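Local coordinates for protein AlkZ (Streptomyces sahachiroi, PDB 5UUJ) that belongs to the AlkZ-like family of DNA glycosylases, which is grouped with helix-turn-helix proteins, at residues S108-R111 / T116-Q119; T124-G129 / K149-M154; A99-W104 / N234-P239. All blocks are in the same frame, centred on the assembly; numbering follows the deposited sequence.

Interaction 1: S108-R111 / T116-Q119; sequences SWTR and TPRQ
Thr110 meets the start of helix 117-130 with both branches of its side chain. With OG1 beside the backbone N (chi1 -51°), the methyl CG2 lies anti to that N and reaches the backbone of Thr116, with Thr110 CG2 4.2 Å from Thr116 CA. The other branch lies beside the proline ring: Thr110 OG1 is 4.2 Å from Pro117 CD, and the two side chains cross at about a right angle. That hydroxyl makes a weak hydrogen bond to Lys106 O, just ahead of its own helix, and its contact with Pro117 CD is one of packing.

The side chain of Thr116 starts away from helix 107-113 and is engaged in a capping box with Gln119. Gln119 N donates to Thr116 OG1 over 3.1 Å, the capping bond proper. In return Thr116 N donates to Gln119 OE1 at 2.9 Å, almost straight at 178° and in the carbonyl plane on a lone pair, which fixes how the amide is turned.

Across the turn, then, the contact is purely van der Waals, a methyl against a backbone carbon and a hydroxyl against a proline ring carbon at the protein surface. Polar bonding is kept within each side, and the cap satisfies Gln119 N in the first turn of helix 117-130 independently of Thr110.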
loop_
_atom_site.group_PDB
_atom_site.type_symbol
_atom_site.label_atom_id
_atom_site.label_comp_id
_atom_site.label_asym_id
_atom_site.label_seq_id
_atom_site.Cartn_x
_atom_site.Cartn_y
_atom_site.Cartn_z
ATOM N N SER A 108 10.906 8.756 21.955
ATOM C CA SER A 108 10.166 7.513 22.150
ATOM C C SER A 108 10.708 6.377 21.272
ATOM O O SER A 108 10.755 5.227 21.700
ATOM C CB SER A 108 8.671 7.732 21.871
ATOM O OG SER A 108 8.450 8.244 20.568
ATOM N N TRP A 109 11.125 6.701 20.050
ATOM C CA TRP A 109 11.710 5.704 19.156
ATOM C C TRP A 109 13.073 5.245 19.666
ATOM O O TRP A 109 13.392 4.057 19.630
ATOM C CB TRP A 109 11.848 6.266 17.740
ATOM C CG TRP A 109 12.119 5.222 16.696
ATOM C CD1 TRP A 109 11.197 4.580 15.922
ATOM C CD2 TRP A 109 13.402 4.711 16.300
ATOM N NE1 TRP A 109 11.822 3.699 15.072
ATOM C CE2 TRP A 109 13.174 3.760 15.283
ATOM C CE3 TRP A 109 14.717 4.965 16.705
ATOM C CZ2 TRP A 109 14.213 3.061 14.670
ATOM C CZ3 TRP A 109 15.746 4.270 16.093
ATOM C CH2 TRP A 109 15.489 3.330 15.087
ATOM N N THR A 110 13.875 6.194 20.136
ATOM C CA THR A 110 15.179 5.883 20.711
ATOM C C THR A 110 15.045 4.966 21.932
ATOM O O THR A 110 15.794 3.998 22.074
ATOM C CB THR A 110 15.926 7.167 21.126
ATOM O OG1 THR A 110 15.941 8.090 20.032
ATOM C CG2 THR A 110 17.360 6.852 21.540
ATOM N N ARG A 111 14.093 5.271 22.806
ATOM C CA ARG A 111 13.907 4.493 24.025
ATOM C C ARG A 111 13.491 3.059 23.711
ATOM O O ARG A 111 13.917 2.120 24.380
ATOM C CB ARG A 111 12.863 5.150 24.937
ATOM C CG ARG A 111 13.304 6.483 25.532
ATOM C CD ARG A 111 12.377 6.922 26.656
ATOM N NE ARG A 111 10.999 7.122 26.208
ATOM C CZ ARG A 111 10.473 8.296 25.863
ATOM N NH1 ARG A 111 11.198 9.408 25.904
ATOM N NH2 ARG A 111 9.206 8.361 25.476
ATOM N N THR A 116 20.465 5.252 18.794
ATOM C CA THR A 116 20.426 6.707 18.732
ATOM C C THR A 116 20.354 7.182 17.279
ATOM O O THR A 116 20.629 6.413 16.363
ATOM C CB THR A 116 21.660 7.332 19.408
ATOM O OG1 THR A 116 22.827 7.080 18.615
ATOM C CG2 THR A 116 21.855 6.762 20.808
ATOM N N PRO A 117 19.970 8.453 17.065
ATOM C CA PRO A 117 19.965 9.022 15.712
ATOM C C PRO A 117 21.348 8.992 15.063
ATOM O O PRO A 117 21.459 8.730 13.863
ATOM C CB PRO A 117 19.494 10.463 15.934
ATOM C CG PRO A 117 18.717 10.415 17.202
ATOM C CD PRO A 117 19.401 9.386 18.053
ATOM N N ARG A 118 22.385 9.259 15.849
ATOM C CA ARG A 118 23.753 9.183 15.350
ATOM C C ARG A 118 24.026 7.781 14.823
ATOM O O ARG A 118 24.602 7.606 13.748
ATOM C CB ARG A 118 24.760 9.541 16.446
ATOM C CG ARG A 118 26.219 9.483 16.004
ATOM C CD ARG A 118 26.581 10.651 15.105
ATOM N NE ARG A 118 27.787 10.389 14.319
ATOM C CZ ARG A 118 27.794 9.937 13.065
ATOM N NH1 ARG A 118 26.656 9.691 12.424
ATOM N NH2 ARG A 118 28.949 9.731 12.444
ATOM N N GLN A 119 23.596 6.785 15.588
ATOM C CA GLN A 119 23.823 5.391 15.235
ATOM C C GLN A 119 22.999 4.951 14.026
ATOM O O GLN A 119 23.421 4.074 13.278
ATOM C CB GLN A 119 23.517 4.495 16.430
ATOM C CG GLN A 119 24.614 4.491 17.473
ATOM C CD GLN A 119 24.191 3.813 18.756
ATOM O OE1 GLN A 119 23.022 3.850 19.136
ATOM N NE2 GLN A 119 25.145 3.183 19.432
#

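Interaction 2: T124-G129 / K149-M154; sequences TEEVAG and KRFVSM
Glu126, on helix 117-130, faces the loop 149-154 and takes hold of Arg150 by a salt bridge. Glu126 OE2 lies 3.0 Å from Arg150 NH2, at the edge of the guanidinium and near its plane. The bond is weak as a hydrogen bond, bent to 143°, and the carboxylate and guanidinium planes stand 79° apart, so a single oxygen makes the approach instead of a paired, coplanar bridge. Arg150 NH2 also forms a salt bridge with Asp148, its stronger partner, just before the loop segment. Two carboxylates therefore share this nitrogen and balance the charge of the guanidinium.

Arg150 NH1 is served by water. Arg150 NH1 donates over 3.0 Å to water 1, which lies in the guanidinium plane at its edge, and the water donates in turn to Glu125 OE1 at 2.6 Å. Glu125 thus joins the same arginine indirectly, one residue earlier on the helix.

Beside the charged groups, Phe151 supplies the apolar part. Glu126 CB and CG each lie 3.9 Å from Phe151 CE2, and the bend at chi2 (64°) turns the carboxylate to Arg150, while the other ring contacts include Glu122 and Leu123 of the same helix. Arg150 CB sits over the centre of one ring face.

Phe151 O accepts from Met154 N at 2.8 Å, closing a turn before helix 155-160. The arrangement is that of an interhelical loop laid against a neighbouring helix, with a buried aromatic ring next to a more exposed ionic and water-bridged network.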
loop_
_atom_site.group_PDB
_atom_site.type_symbol
_atom_site.label_atom_id
_atom_site.label_comp_id
_atom_site.label_asym_id
_atom_site.label_seq_id
_atom_site.Cartn_x
_atom_site.Cartn_y
_atom_site.Cartn_z
ATOM N N THR A 124 23.086 3.368 8.403
ATOM C CA THR A 124 22.689 3.666 7.034
ATOM C C THR A 124 23.894 3.532 6.106
ATOM O O THR A 124 23.829 2.856 5.079
ATOM C CB THR A 124 22.093 5.084 6.916
ATOM O OG1 THR A 124 20.899 5.170 7.702
ATOM C CG2 THR A 124 21.761 5.424 5.467
ATOM N N GLU A 125 24.990 4.174 6.494
ATOM C CA GLU A 125 26.224 4.162 5.719
ATOM C C GLU A 125 26.795 2.757 5.585
ATOM O O GLU A 125 27.157 2.324 4.492
ATOM C CB GLU A 125 27.269 5.076 6.369
ATOM C CG GLU A 125 26.853 6.538 6.445
ATOM C CD GLU A 125 27.695 7.355 7.418
ATOM O OE1 GLU A 125 28.620 6.797 8.049
ATOM O OE2 GLU A 125 27.424 8.566 7.553
ATOM N N GLU A 126 26.868 2.042 6.701
ATOM C CA GLU A 126 27.549 0.757 6.723
ATOM C C GLU A 126 26.734 -0.326 6.020
ATOM O O GLU A 126 27.291 -1.169 5.319
ATOM C CB GLU A 126 27.851 0.344 8.163
ATOM C CG GLU A 126 29.033 -0.593 8.292
ATOM C CD GLU A 126 30.341 0.041 7.847
ATOM O OE1 GLU A 126 31.296 -0.710 7.568
ATOM O OE2 GLU A 126 30.417 1.288 7.779
ATOM N N VAL A 127 25.418 -0.300 6.204
ATOM C CA VAL A 127 24.543 -1.272 5.554
ATOM C C VAL A 127 24.614 -1.090 4.038
ATOM O O VAL A 127 24.648 -2.066 3.292
ATOM C CB VAL A 127 23.082 -1.142 6.049
ATOM C CG1 VAL A 127 22.101 -1.851 5.112
ATOM C CG2 VAL A 127 22.962 -1.700 7.458
ATOM N N ALA A 128 24.655 0.162 3.592
ATOM C CA ALA A 128 24.729 0.459 2.168
ATOM C C ALA A 128 25.976 -0.167 1.549
ATOM O O ALA A 128 25.932 -0.685 0.433
ATOM C CB ALA A 128 24.719 1.963 1.935
ATOM N N GLY A 129 27.086 -0.124 2.282
ATOM C CA GLY A 129 28.339 -0.682 1.803
ATOM C C GLY A 129 28.347 -2.199 1.812
ATOM O O GLY A 129 28.840 -2.837 0.881
ATOM N N LYS A 149 33.154 -2.094 15.286
ATOM C CA LYS A 149 33.381 -1.665 16.658
ATOM C C LYS A 149 32.265 -0.734 17.119
ATOM O O LYS A 149 31.934 -0.684 18.303
ATOM C CB LYS A 149 34.741 -0.973 16.769
ATOM C CG LYS A 149 35.743 -1.420 15.703
ATOM C CD LYS A 149 37.182 -1.185 16.121
ATOM C CE LYS A 149 38.145 -1.780 15.103
ATOM N NZ LYS A 149 39.381 -2.318 15.737
ATOM N N ARG A 150 31.683 -0.008 16.170
ATOM C CA ARG A 150 30.600 0.925 16.461
ATOM C C ARG A 150 29.290 0.218 16.806
ATOM O O ARG A 150 28.368 0.844 17.328
ATOM C CB ARG A 150 30.371 1.851 15.265
ATOM C CG ARG A 150 31.513 2.812 14.974
ATOM C CD ARG A 150 31.363 3.419 13.588
ATOM N NE ARG A 150 31.742 2.474 12.540
ATOM C CZ ARG A 150 31.511 2.654 11.244
ATOM N NH1 ARG A 150 30.886 3.744 10.820
ATOM N NH2 ARG A 150 31.899 1.736 10.370
ATOM N N PHE A 151 29.214 -1.079 16.514
ATOM C CA PHE A 151 27.956 -1.819 16.588
ATOM C C PHE A 151 28.039 -3.070 17.458
ATOM O O PHE A 151 27.020 -3.705 17.728
ATOM C CB PHE A 151 27.508 -2.227 15.180
ATOM C CG PHE A 151 27.446 -1.087 14.205
ATOM C CD1 PHE A 151 26.786 0.085 14.527
ATOM C CD2 PHE A 151 28.052 -1.187 12.965
ATOM C CE1 PHE A 151 26.728 1.133 13.629
ATOM C CE2 PHE A 151 28.000 -0.143 12.065
ATOM C CZ PHE A 151 27.338 1.020 12.397
ATOM N N VAL A 152 29.245 -3.431 17.883
ATOM C CA VAL A 152 29.454 -4.674 18.622
ATOM C C VAL A 152 28.646 -4.701 19.920
ATOM O O VAL A 152 28.236 -5.765 20.385
ATOM C CB VAL A 152 30.954 -4.891 18.943
ATOM C CG1 VAL A 152 31.467 -3.837 19.921
ATOM C CG2 VAL A 152 31.193 -6.298 19.480
ATOM N N SER A 153 28.412 -3.526 20.494
ATOM C CA SER A 153 27.669 -3.421 21.744
ATOM C C SER A 153 26.159 -3.485 21.518
ATOM O O SER A 153 25.386 -3.566 22.474
ATOM C CB SER A 153 28.034 -2.119 22.461
ATOM O OG SER A 153 27.827 -0.999 21.617
HETATM N N MSE A 154 25.749 -3.457 20.253
HETATM C CA MSE A 154 24.334 -3.374 19.892
HETATM C C MSE A 154 23.727 -4.704 19.467
HETATM O O MSE A 154 22.558 -4.748 19.082
HETATM C CB MSE A 154 24.136 -2.387 18.743
HETATM C CG MSE A 154 24.402 -0.933 19.063
HETATM SE SE MSE A 154 24.166 0.155 17.453
HETATM C CE MSE A 154 22.479 -0.577 16.826
HETATM O O HOH W 1 30.583 5.048 8.179
#

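Interaction 3: A99-W104 / N234-P239; sequences ANTGSW and NSTSKP
Thr101 packs against Ser235 and Thr236 where the end of one helix passes the loop leading into another. The nearest approach to Thr236 is a methyl against a hydroxyl, Thr101 CG2 to Thr236 OG1 at 4.2 Å, and the two side chains cross at about a right angle. Alongside, Thr101 CB lies 4.4 Å from Ser235 CB. Asn100 adds the end of its amide: Asn100 ND2 stands 4.2 Å from the methyl carbon Thr236 CG2.

The polar link between the segments is made by water 2. It accepts from Asn100 ND2 over 3.1 Å and donates to Thr236 OG1 at 2.9 Å, so the amide and the hydroxyl are joined although they do not bond directly. With CG anti to the backbone N (chi1 179°), Asn100 sends its amide toward the loop and the water.

A second shell sets these groups in place. Thr236 OG1 is also hydrogen-bonded to Asp228 OD1 of helix 224-232, while Thr101 OG1 bonds to Met98 O and Ser235 OG to Ser232 O, each close by in sequence. Gly102 takes a positive phi of 52° as the chain leaves helical geometry, and its N donates to Ala99 O. On the other side Ser237 is the N-cap of helix 238-248, through a weak bond from Lys240 N.

Farther out, Trp171 of helix 162-172 touches Thr101, and Trp244 of helix 238-248 touches both Asn100 and Thr236. The contact thus joins the end of helix 91-100 to the connection between helices 224-232 and 238-248, with helix 162-172 packed beside it.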
loop_
_atom_site.group_PDB
_atom_site.type_symbol
_atom_site.label_atom_id
_atom_site.label_comp_id
_atom_site.label_asym_id
_atom_site.label_seq_id
_atom_site.Cartn_x
_atom_site.Cartn_y
_atom_site.Cartn_z
ATOM N N ALA A 99 11.137 9.228 4.844
ATOM C CA ALA A 99 12.334 9.662 5.555
ATOM C C ALA A 99 12.124 11.050 6.153
ATOM O O ALA A 99 12.644 11.362 7.223
ATOM C CB ALA A 99 13.539 9.659 4.625
ATOM N N ASN A 100 11.344 11.873 5.463
ATOM C CA ASN A 100 11.076 13.235 5.906
ATOM C C ASN A 100 10.318 13.288 7.236
ATOM O O ASN A 100 10.393 14.283 7.952
ATOM C CB ASN A 100 10.293 13.990 4.825
ATOM C CG ASN A 100 9.961 15.417 5.229
ATOM O OD1 ASN A 100 10.843 16.269 5.316
ATOM N ND2 ASN A 100 8.680 15.686 5.467
ATOM N N THR A 101 9.597 12.220 7.574
ATOM C CA THR A 101 8.838 12.194 8.825
ATOM C C THR A 101 9.769 12.151 10.033
ATOM O O THR A 101 9.388 12.570 11.125
ATOM C CB THR A 101 7.879 10.988 8.902
ATOM O OG1 THR A 101 8.629 9.768 8.997
ATOM C CG2 THR A 101 6.968 10.943 7.686
ATOM N N GLY A 102 10.982 11.643 9.830
ATOM C CA GLY A 102 11.982 11.578 10.884
ATOM C C GLY A 102 11.472 10.911 12.147
ATOM O O GLY A 102 11.729 11.383 13.255
ATOM N N SER A 103 10.741 9.814 11.975
ATOM C CA SER A 103 10.116 9.115 13.091
ATOM C C SER A 103 11.140 8.576 14.084
ATOM O O SER A 103 10.866 8.482 15.281
ATOM C CB SER A 103 9.256 7.964 12.576
ATOM O OG SER A 103 10.063 6.976 11.961
ATOM N N TRP A 104 12.315 8.219 13.580
ATOM C CA TRP A 104 13.351 7.617 14.406
ATOM C C TRP A 104 14.113 8.663 15.218
ATOM O O TRP A 104 14.964 8.322 16.041
ATOM C CB TRP A 104 14.324 6.818 13.537
ATOM C CG TRP A 104 15.161 7.675 12.638
ATOM C CD1 TRP A 104 16.423 8.136 12.887
ATOM C CD2 TRP A 104 14.798 8.182 11.346
ATOM N NE1 TRP A 104 16.867 8.896 11.832
ATOM C CE2 TRP A 104 15.890 8.939 10.873
ATOM C CE3 TRP A 104 13.659 8.065 10.542
ATOM C CZ2 TRP A 104 15.874 9.580 9.636
ATOM C CZ3 TRP A 104 13.645 8.705 9.314
ATOM C CH2 TRP A 104 14.747 9.452 8.872
ATOM N N ASN A 234 -0.549 10.546 9.722
ATOM C CA ASN A 234 -0.515 11.960 10.093
ATOM C C ASN A 234 0.731 12.362 10.886
ATOM O O ASN A 234 0.632 13.022 11.919
ATOM C CB ASN A 234 -1.775 12.322 10.885
ATOM C CG ASN A 234 -3.034 12.211 10.044
ATOM O OD1 ASN A 234 -3.316 13.077 9.215
ATOM N ND2 ASN A 234 -3.794 11.144 10.249
ATOM N N SER A 235 1.900 11.981 10.377
ATOM C CA SER A 235 3.166 12.280 11.041
ATOM C C SER A 235 3.898 13.459 10.401
ATOM O O SER A 235 4.884 13.950 10.950
ATOM C CB SER A 235 4.073 11.046 11.027
ATOM O OG SER A 235 3.461 9.957 11.696
ATOM N N THR A 236 3.420 13.915 9.246
ATOM C CA THR A 236 4.081 15.005 8.529
ATOM C C THR A 236 3.696 16.370 9.099
ATOM O O THR A 236 2.563 16.579 9.531
ATOM C CB THR A 236 3.743 14.978 7.022
ATOM O OG1 THR A 236 4.038 13.684 6.484
ATOM C CG2 THR A 236 4.548 16.031 6.261
ATOM N N SER A 237 4.660 17.288 9.107
ATOM C CA SER A 237 4.418 18.678 9.481
ATOM C C SER A 237 3.235 19.265 8.716
ATOM O O SER A 237 3.217 19.264 7.487
ATOM C CB SER A 237 5.669 19.518 9.220
ATOM O OG SER A 237 5.366 20.899 9.226
ATOM N N LYS A 238 2.247 19.769 9.443
ATOM C CA LYS A 238 1.036 20.269 8.809
ATOM C C LYS A 238 1.295 21.528 7.974
ATOM O O LYS A 238 0.729 21.669 6.893
ATOM C CB LYS A 238 -0.041 20.528 9.864
ATOM C CG LYS A 238 -0.653 19.246 10.420
ATOM C CD LYS A 238 -1.779 19.533 11.403
ATOM C CE LYS A 238 -2.490 18.256 11.822
ATOM N NZ LYS A 238 -1.601 17.348 12.594
ATOM N N PRO A 239 2.144 22.448 8.467
ATOM C CA PRO A 239 2.536 23.570 7.604
ATOM C C PRO A 239 3.206 23.114 6.304
ATOM O O PRO A 239 2.971 23.700 5.248
ATOM C CB PRO A 239 3.522 24.356 8.475
ATOM C CG PRO A 239 3.119 24.052 9.866
ATOM C CD PRO A 239 2.601 22.641 9.856
HETATM O O HOH W 2 6.528 13.561 4.925
#

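How the interactions relate
Interactions 1 and 2 both use helix 117-130, first at its capped start and then farther along, with centres about 14 Å apart. They touch where Gln119 packs on Met154. Interaction 1 is local, across a turn, and interaction 2 spans some 20 residues. Interaction 3 closes a much longer loop of chain, within which both others are nested, and joins parts 130 residues apart. Its centre is about 16 Å from that of interaction 1, and Trp109 packs against the backbone of Ser103 and Trp104, between helices 91-100 and 107-113. Interactions 2 and 3 do not touch, their centres being about 25 Å apart. Together the contacts run from outlying helices toward helices 224-232 and 238-248.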